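Local coordinates for bifunctional cytochrome P450/NADPH--P450 reductase (Deinococcus aerius, PDB 7F3H), which catalyses the hydroxylation of organic substrates at a haem iron, with electrons probably passed from NADPH by a fused reductase domain, at residues A[20-25]-A[44-49]; A[425-430]-A[454-459]; A[58-63]-A[389-394]. One frame throughout, in Å; residues are numbered along the deposited sequence.

Contact 1 (A[20-25]-A[44-49]); sequences LHYLAG and FQLDIQ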
# COMPACT_ATOMS: atom_id res chain seq x y z
N LEU A 20 12.51 22.87 -7.87
CA LEU A 20 11.24 22.73 -7.16
C LEU A 20 10.10 22.37 -8.10
O LEU A 20 9.08 21.86 -7.64
CB LEU A 20 10.92 24.02 -6.39
CG LEU A 20 11.69 24.20 -5.08
CD1 LEU A 20 11.42 23.07 -4.08
CD2 LEU A 20 13.20 24.44 -5.30
N HIS A 21 10.24 22.67 -9.39
CA HIS A 21 9.20 22.35 -10.35
C HIS A 21 8.99 20.85 -10.46
O HIS A 21 7.91 20.41 -10.88
CB HIS A 21 9.50 23.03 -11.70
CG HIS A 21 10.78 22.60 -12.34
ND1 HIS A 21 12.00 22.69 -11.71
CD2 HIS A 21 11.04 22.14 -13.59
CE1 HIS A 21 12.95 22.26 -12.52
NE2 HIS A 21 12.39 21.92 -13.67
N TYR A 22 10.01 20.04 -10.13
CA TYR A 22 9.86 18.59 -10.09
C TYR A 22 8.93 18.12 -8.98
O TYR A 22 8.41 17.00 -9.05
CB TYR A 22 11.23 17.93 -9.91
CG TYR A 22 12.16 18.09 -11.09
CD1 TYR A 22 11.89 17.49 -12.30
CD2 TYR A 22 13.31 18.85 -10.98
CE1 TYR A 22 12.72 17.64 -13.37
CE2 TYR A 22 14.16 19.00 -12.04
CZ TYR A 22 13.86 18.40 -13.24
OH TYR A 22 14.70 18.54 -14.32
N LEU A 23 8.69 18.95 -7.97
CA LEU A 23 7.83 18.61 -6.84
C LEU A 23 6.40 19.05 -7.04
O LEU A 23 5.59 18.90 -6.11
CB LEU A 23 8.37 19.23 -5.55
CG LEU A 23 9.59 18.52 -4.96
CD1 LEU A 23 10.14 19.29 -3.78
CD2 LEU A 23 9.23 17.08 -4.56
N ALA A 24 6.09 19.66 -8.17
CA ALA A 24 4.76 20.19 -8.44
C ALA A 24 3.84 19.13 -9.02
O ALA A 24 4.28 18.10 -9.54
CB ALA A 24 4.86 21.38 -9.39
N GLY A 25 2.53 19.40 -8.94
CA GLY A 25 1.55 18.53 -9.56
C GLY A 25 0.91 17.58 -8.57
O GLY A 25 1.19 17.60 -7.36
N PHE A 44 19.97 9.97 -9.38
CA PHE A 44 20.19 11.40 -9.59
C PHE A 44 19.91 12.18 -8.31
O PHE A 44 19.41 11.63 -7.33
CB PHE A 44 19.36 11.97 -10.76
CG PHE A 44 17.87 11.86 -10.57
CD1 PHE A 44 17.19 12.73 -9.71
CD2 PHE A 44 17.13 10.92 -11.28
CE1 PHE A 44 15.84 12.63 -9.54
CE2 PHE A 44 15.76 10.82 -11.12
CZ PHE A 44 15.11 11.67 -10.24
N GLN A 45 20.23 13.47 -8.37
CA GLN A 45 20.25 14.39 -7.23
C GLN A 45 19.48 15.67 -7.57
O GLN A 45 19.64 16.20 -8.67
CB GLN A 45 21.70 14.73 -6.93
CG GLN A 45 22.06 15.14 -5.56
CD GLN A 45 23.52 15.59 -5.53
OE1 GLN A 45 24.21 15.56 -6.55
NE2 GLN A 45 23.97 16.05 -4.37
N LEU A 46 18.65 16.16 -6.64
CA LEU A 46 17.93 17.43 -6.72
C LEU A 46 18.19 18.31 -5.51
O LEU A 46 18.45 17.79 -4.42
CB LEU A 46 16.42 17.16 -6.87
CG LEU A 46 15.84 16.43 -8.10
CD1 LEU A 46 14.33 16.46 -8.01
CD2 LEU A 46 16.30 17.06 -9.41
N ASP A 47 18.09 19.66 -5.66
CA ASP A 47 18.21 20.58 -4.49
C ASP A 47 16.83 21.05 -4.12
O ASP A 47 16.24 21.85 -4.84
CB ASP A 47 19.02 21.87 -4.60
CG ASP A 47 20.46 21.67 -4.70
OD1 ASP A 47 20.96 20.57 -4.39
OD2 ASP A 47 21.12 22.78 -4.92
N ILE A 48 16.33 20.57 -3.01
CA ILE A 48 15.05 20.96 -2.49
C ILE A 48 15.25 21.92 -1.33
O ILE A 48 15.62 21.49 -0.22
CB ILE A 48 14.22 19.73 -2.14
CG1 ILE A 48 14.07 18.98 -3.46
CG2 ILE A 48 12.93 20.16 -1.45
CD1 ILE A 48 13.38 19.85 -4.55
N GLN A 49 15.11 23.20 -1.63
CA GLN A 49 15.22 24.30 -0.67
C GLN A 49 16.52 24.17 0.11
O GLN A 49 17.55 24.73 -0.28
CB GLN A 49 13.99 24.31 0.25
CG GLN A 49 12.68 24.63 -0.50
CD GLN A 49 11.42 24.55 0.35
OE1 GLN A 49 11.39 23.90 1.39
NE2 GLN A 49 10.35 25.19 -0.11
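An outer strand of the mixed beta sheet, residues 43-48, is flanked here by a short 3-10 segment, with L20 and L23 meeting I48 while Y22 meets L46. L23 and I48 meet tip to tip. With its CG anti to the carbonyl carbon (chi1 -76°), L23 brings CD1 to 3.4 Å from I48 CD1, a close methyl contact, and L23 CD1 also lies 3.7 Å from I48 CG2, so that it touches both branches of the isoleucine. L20 arrives at the same I48 methyl from another direction, its CD1 3.8 Å from I48 CD1. Its second methyl, CD2, stays near the carbonyl oxygen of D47. The 3-10 segment, bridged by the bond from L23 N to L20 O (3.0 Å), leads on to helix 28-38, and strand 43-48 then pairs with strand 51-56. This is the order of first helix and first hairpin familiar from cytochromes P450. Two residues earlier in the strand, L46 crosses Y22 at about a right angle. L46 CD2 comes obliquely to the ring, 3.8 Å from Y22 CD2, and L46 CD1 lies 3.9 Å from Y22 CB. F32 of helix 28-38 touches both L23 and L46, and P11 packs on both Y22 and L46.

Contact 2 (A[425-430]-A[454-459]); sequences KFALSD and RERRPH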
# COMPACT_ATOMS: atom_id res chain seq x y z
N LYS A 425 -19.43 -12.02 -10.67
CA LYS A 425 -20.76 -11.44 -10.88
C LYS A 425 -20.84 -10.50 -12.08
O LYS A 425 -21.86 -10.46 -12.76
CB LYS A 425 -21.22 -10.69 -9.63
CG LYS A 425 -22.72 -10.68 -9.40
CD LYS A 425 -23.11 -11.94 -8.65
CE LYS A 425 -24.55 -11.91 -8.13
NZ LYS A 425 -25.65 -11.59 -9.09
N PHE A 426 -19.80 -9.72 -12.35
CA PHE A 426 -19.99 -8.48 -13.11
C PHE A 426 -19.24 -8.48 -14.43
O PHE A 426 -18.07 -8.87 -14.50
CB PHE A 426 -19.58 -7.30 -12.23
CG PHE A 426 -20.51 -7.10 -11.06
CD1 PHE A 426 -21.89 -7.10 -11.26
CD2 PHE A 426 -20.01 -6.96 -9.77
CE1 PHE A 426 -22.76 -6.94 -10.18
CE2 PHE A 426 -20.87 -6.78 -8.70
CZ PHE A 426 -22.25 -6.78 -8.90
N ALA A 427 -19.94 -8.05 -15.48
CA ALA A 427 -19.34 -7.54 -16.71
C ALA A 427 -18.91 -6.10 -16.49
O ALA A 427 -19.75 -5.24 -16.18
CB ALA A 427 -20.34 -7.62 -17.86
N LEU A 428 -17.61 -5.84 -16.68
CA LEU A 428 -17.00 -4.53 -16.52
C LEU A 428 -17.17 -3.70 -17.79
O LEU A 428 -17.17 -4.24 -18.91
CB LEU A 428 -15.51 -4.68 -16.23
CG LEU A 428 -15.06 -5.45 -14.96
CD1 LEU A 428 -13.60 -5.07 -14.56
CD2 LEU A 428 -16.04 -5.27 -13.75
N SER A 429 -17.34 -2.39 -17.61
CA SER A 429 -17.66 -1.49 -18.70
C SER A 429 -17.06 -0.11 -18.39
O SER A 429 -17.04 0.33 -17.23
CB SER A 429 -19.18 -1.46 -18.87
OG SER A 429 -19.60 -0.43 -19.72
N ASP A 430 -16.56 0.56 -19.43
CA ASP A 430 -15.85 1.84 -19.33
C ASP A 430 -16.59 2.90 -20.13
O ASP A 430 -16.33 3.07 -21.33
CB ASP A 430 -14.42 1.65 -19.84
CG ASP A 430 -13.60 2.93 -19.82
OD1 ASP A 430 -14.08 3.96 -19.28
OD2 ASP A 430 -12.47 2.89 -20.35
N ARG A 454 -22.51 -4.87 -15.03
CA ARG A 454 -23.79 -5.53 -15.29
C ARG A 454 -23.69 -7.00 -14.92
O ARG A 454 -22.69 -7.66 -15.23
CB ARG A 454 -24.20 -5.35 -16.77
CG ARG A 454 -25.62 -5.79 -17.09
CD ARG A 454 -25.77 -6.40 -18.50
NE ARG A 454 -24.65 -7.27 -18.85
CZ ARG A 454 -24.20 -7.45 -20.09
NH1 ARG A 454 -24.73 -6.74 -21.10
NH2 ARG A 454 -23.15 -8.26 -20.30
N GLU A 455 -24.72 -7.53 -14.26
CA GLU A 455 -24.75 -8.96 -13.93
C GLU A 455 -24.43 -9.82 -15.15
O GLU A 455 -25.03 -9.66 -16.21
CB GLU A 455 -26.14 -9.33 -13.38
CG GLU A 455 -26.23 -9.32 -11.87
CD GLU A 455 -27.66 -9.58 -11.37
OE1 GLU A 455 -27.81 -10.33 -10.38
OE2 GLU A 455 -28.62 -9.03 -11.97
N ARG A 456 -23.47 -10.73 -14.99
CA ARG A 456 -23.20 -11.70 -16.04
C ARG A 456 -24.37 -12.68 -16.15
O ARG A 456 -24.84 -13.23 -15.15
CB ARG A 456 -21.89 -12.43 -15.76
CG ARG A 456 -20.67 -11.52 -15.84
CD ARG A 456 -19.42 -12.23 -15.40
NE ARG A 456 -18.97 -13.17 -16.43
CZ ARG A 456 -18.22 -14.25 -16.20
NH1 ARG A 456 -17.82 -14.55 -14.96
NH2 ARG A 456 -17.88 -15.03 -17.22
N ARG A 457 -24.79 -12.91 -17.34
CA ARG A 457 -25.92 -13.82 -17.45
C ARG A 457 -25.41 -15.26 -17.57
O ARG A 457 -24.26 -15.47 -17.98
CB ARG A 457 -26.77 -13.46 -18.66
CG ARG A 457 -27.12 -11.98 -18.74
CD ARG A 457 -27.75 -11.64 -20.08
NE ARG A 457 -28.22 -10.26 -20.12
CZ ARG A 457 -27.87 -9.37 -21.05
NH1 ARG A 457 -27.04 -9.73 -22.01
NH2 ARG A 457 -28.34 -8.12 -20.99
N PRO A 458 -26.23 -16.26 -17.20
CA PRO A 458 -25.72 -17.66 -17.16
C PRO A 458 -25.03 -18.14 -18.43
O PRO A 458 -23.92 -18.67 -18.37
CB PRO A 458 -27.00 -18.46 -16.87
CG PRO A 458 -27.77 -17.53 -15.98
CD PRO A 458 -27.58 -16.16 -16.63
N HIS A 459 -25.64 -17.89 -19.59
CA HIS A 459 -25.06 -18.27 -20.86
C HIS A 459 -23.79 -17.49 -21.20
O HIS A 459 -23.18 -17.75 -22.24
CB HIS A 459 -26.11 -18.10 -21.94
CG HIS A 459 -26.46 -16.67 -22.19
ND1 HIS A 459 -27.47 -16.03 -21.50
CD2 HIS A 459 -25.93 -15.75 -23.03
CE1 HIS A 459 -27.56 -14.78 -21.92
NE2 HIS A 459 -26.64 -14.58 -22.84
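A427 and R454 form an antiparallel hydrogen-bonded pair, with A427 N giving to R454 O at 2.8 Å and R454 N returning a bond to A427 O at 3.0 Å. The ladder runs one step past the non-hydrogen-bonded pair of F426 and E455, where R456 N gives a bond to K425 O at 2.8 Å. Charge pairing adds K425 NZ to E455 OE1 at 2.8 Å. A turn at chi2 (86°) swings CD of K425 out of line with the start of its chain, and the lysine then runs alongside E455; E135 of helix 113-137 shares its ammonium group. R456 NH2 forms a salt bridge of its own with D298 of helix 287-300. As for packing, the aliphatic part of R456 lies along the backbone, its CG 3.5 Å from K425 O and its CD 3.7 Å from F426 O. The F426 ring presents its edge to the peptide between R454 and E455. An alanine in place of R456 would probably leave D298 without its salt-bridge mate and strip the cover that CG and CD give to the F426 peptide. Within the fold, strand 426-429 follows directly on helix 408-425 and is the outer neighbour of strand 450-455 in a three-stranded sheet. F426 reaches V131 of helix 113-137, and Y294 OH of helix 287-300 bonds to F426 O and L428 N.

Contact 3 (A[58-63]-A[389-394]); sequences DPNLVA and THHPAA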
# COMPACT_ATOMS: atom_id res chain seq x y z
N ASP A 58 18.64 2.12 -10.47
CA ASP A 58 19.50 1.07 -11.04
C ASP A 58 19.41 -0.19 -10.19
O ASP A 58 19.62 -0.12 -8.96
CB ASP A 58 20.96 1.52 -11.11
CG ASP A 58 21.87 0.48 -11.78
OD1 ASP A 58 21.86 0.42 -13.01
OD2 ASP A 58 22.61 -0.26 -11.10
N PRO A 59 19.12 -1.36 -10.78
CA PRO A 59 18.94 -2.57 -9.95
C PRO A 59 20.15 -2.93 -9.09
O PRO A 59 19.98 -3.29 -7.93
CB PRO A 59 18.61 -3.67 -10.98
CG PRO A 59 18.08 -2.93 -12.19
CD PRO A 59 18.86 -1.62 -12.21
N ASN A 60 21.38 -2.74 -9.59
CA ASN A 60 22.50 -3.13 -8.73
C ASN A 60 22.72 -2.13 -7.60
O ASN A 60 23.01 -2.53 -6.44
CB ASN A 60 23.76 -3.26 -9.57
CG ASN A 60 23.65 -4.34 -10.62
OD1 ASN A 60 23.15 -5.45 -10.36
ND2 ASN A 60 24.10 -4.02 -11.82
N LEU A 61 22.58 -0.83 -7.90
CA LEU A 61 22.61 0.21 -6.87
C LEU A 61 21.56 -0.06 -5.82
O LEU A 61 21.85 -0.01 -4.62
CB LEU A 61 22.41 1.61 -7.48
CG LEU A 61 23.52 2.16 -8.41
CD1 LEU A 61 23.24 3.59 -8.89
CD2 LEU A 61 24.91 2.07 -7.74
N VAL A 62 20.36 -0.43 -6.26
CA VAL A 62 19.30 -0.67 -5.30
C VAL A 62 19.64 -1.88 -4.44
O VAL A 62 19.39 -1.87 -3.23
CB VAL A 62 17.94 -0.85 -5.99
CG1 VAL A 62 16.94 -1.38 -4.98
CG2 VAL A 62 17.46 0.47 -6.54
N ALA A 63 20.24 -2.92 -5.03
CA ALA A 63 20.75 -4.02 -4.22
C ALA A 63 21.65 -3.50 -3.10
O ALA A 63 21.54 -3.92 -1.94
CB ALA A 63 21.51 -5.02 -5.08
N THR A 389 13.74 -15.96 -12.52
CA THR A 389 14.82 -15.35 -13.28
C THR A 389 14.87 -13.84 -13.16
O THR A 389 15.64 -13.20 -13.88
CB THR A 389 14.72 -15.74 -14.76
OG1 THR A 389 13.61 -15.07 -15.36
CG2 THR A 389 14.56 -17.24 -14.91
N HIS A 390 14.08 -13.23 -12.28
CA HIS A 390 14.10 -11.78 -12.13
C HIS A 390 15.35 -11.35 -11.41
O HIS A 390 15.94 -12.12 -10.66
CB HIS A 390 12.88 -11.31 -11.34
CG HIS A 390 11.58 -11.64 -12.01
ND1 HIS A 390 10.35 -11.42 -11.42
CD2 HIS A 390 11.34 -12.21 -13.22
CE1 HIS A 390 9.41 -11.80 -12.26
NE2 HIS A 390 9.97 -12.29 -13.35
N HIS A 391 15.76 -10.10 -11.66
CA HIS A 391 16.79 -9.48 -10.84
C HIS A 391 16.31 -9.43 -9.40
O HIS A 391 15.21 -8.92 -9.14
CB HIS A 391 17.11 -8.07 -11.34
CG HIS A 391 18.32 -7.45 -10.71
ND1 HIS A 391 18.50 -7.39 -9.34
CD2 HIS A 391 19.42 -6.88 -11.25
CE1 HIS A 391 19.65 -6.79 -9.07
NE2 HIS A 391 20.22 -6.47 -10.22
N PRO A 392 17.10 -9.93 -8.44
CA PRO A 392 16.61 -10.05 -7.04
C PRO A 392 16.39 -8.73 -6.34
O PRO A 392 15.82 -8.73 -5.25
CB PRO A 392 17.70 -10.86 -6.34
CG PRO A 392 18.40 -11.60 -7.48
CD PRO A 392 18.36 -10.66 -8.65
N ALA A 393 16.80 -7.61 -6.92
CA ALA A 393 16.61 -6.33 -6.26
C ALA A 393 15.72 -5.39 -7.06
O ALA A 393 15.63 -4.21 -6.72
CB ALA A 393 17.96 -5.66 -5.97
N ALA A 394 15.06 -5.88 -8.11
CA ALA A 394 14.31 -5.01 -9.02
C ALA A 394 12.80 -5.06 -8.80
O ALA A 394 12.05 -4.52 -9.63
CB ALA A 394 14.66 -5.33 -10.49
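The backbones come closest where A393 CA lies 5.2 Å from A63 CA and A394 CA is the nearest to P59 CA, the first turn of helix 59-65 meeting a type I beta turn from H391 to A394. H391 and A393 carry the contact from the turn. The CG of H391 is anti to the backbone N (chi1 -170°), and the ring beyond lies against P59, whose CB stands over one face, 3.5 Å from the centroid of the H391 ring and shifted toward the rim, a CH-pi contact. Both ring nitrogens are engaged near the ring plane. H391 NE2 gives a straight bond (167°) to N60 OD1 at 3.1 Å, with the nitrogen standing well above the plane of the N60 carbonyl. H391 ND1 accepts from A393 N at 3.0 Å, which ties the ring back to its own turn. With one nitrogen giving and the other accepting, the ring's rotation is fixed, a pattern consistent with a neutral imidazole. One turn along the helix, A393 packs on A63, with A393 CB 3.7 Å from A63 CB and also near P59 O. The helix start is defined by D58, the N-cap, whose OD2 accepts from L61 N and, weakly, from N60 N, which is consistent with a fixed first turn carrying P59 and N60. The helix follows strand 51-56, as the B helix does in cytochromes P450, and the turn belongs to the irregular stretch ahead of helix 408-425, in keeping with the P450 meander. H367 packs on P59, A370 on H391 and A394, and L364 of helix 361-365 touches both V62 and A394, with the V62 side chain about 12 Å from the bound haem.

In the fold
Contacts 1 and 2 both lie at the surface but differ in chemistry, whereas contact 3 is partly buried. Contact 1 is purely apolar between its segments, and contact 2 combines a strand ladder with one salt bridge; contact 3 joins alanine and proline packing to a single histidine bond. Contacts 1 and 3 lie nearer each other, without touching, their nearest atoms about 7 Å apart: strand 43-48 of the first pairs with strand 51-56, which runs into helix 59-65 of the third. Contact 2 is remote, its centre about 45 Å from that of contact 1 and 41 Å from that of contact 3. Helix 408-425 nevertheless bridges the sequence, beginning after loop 389-394 and ending at K425.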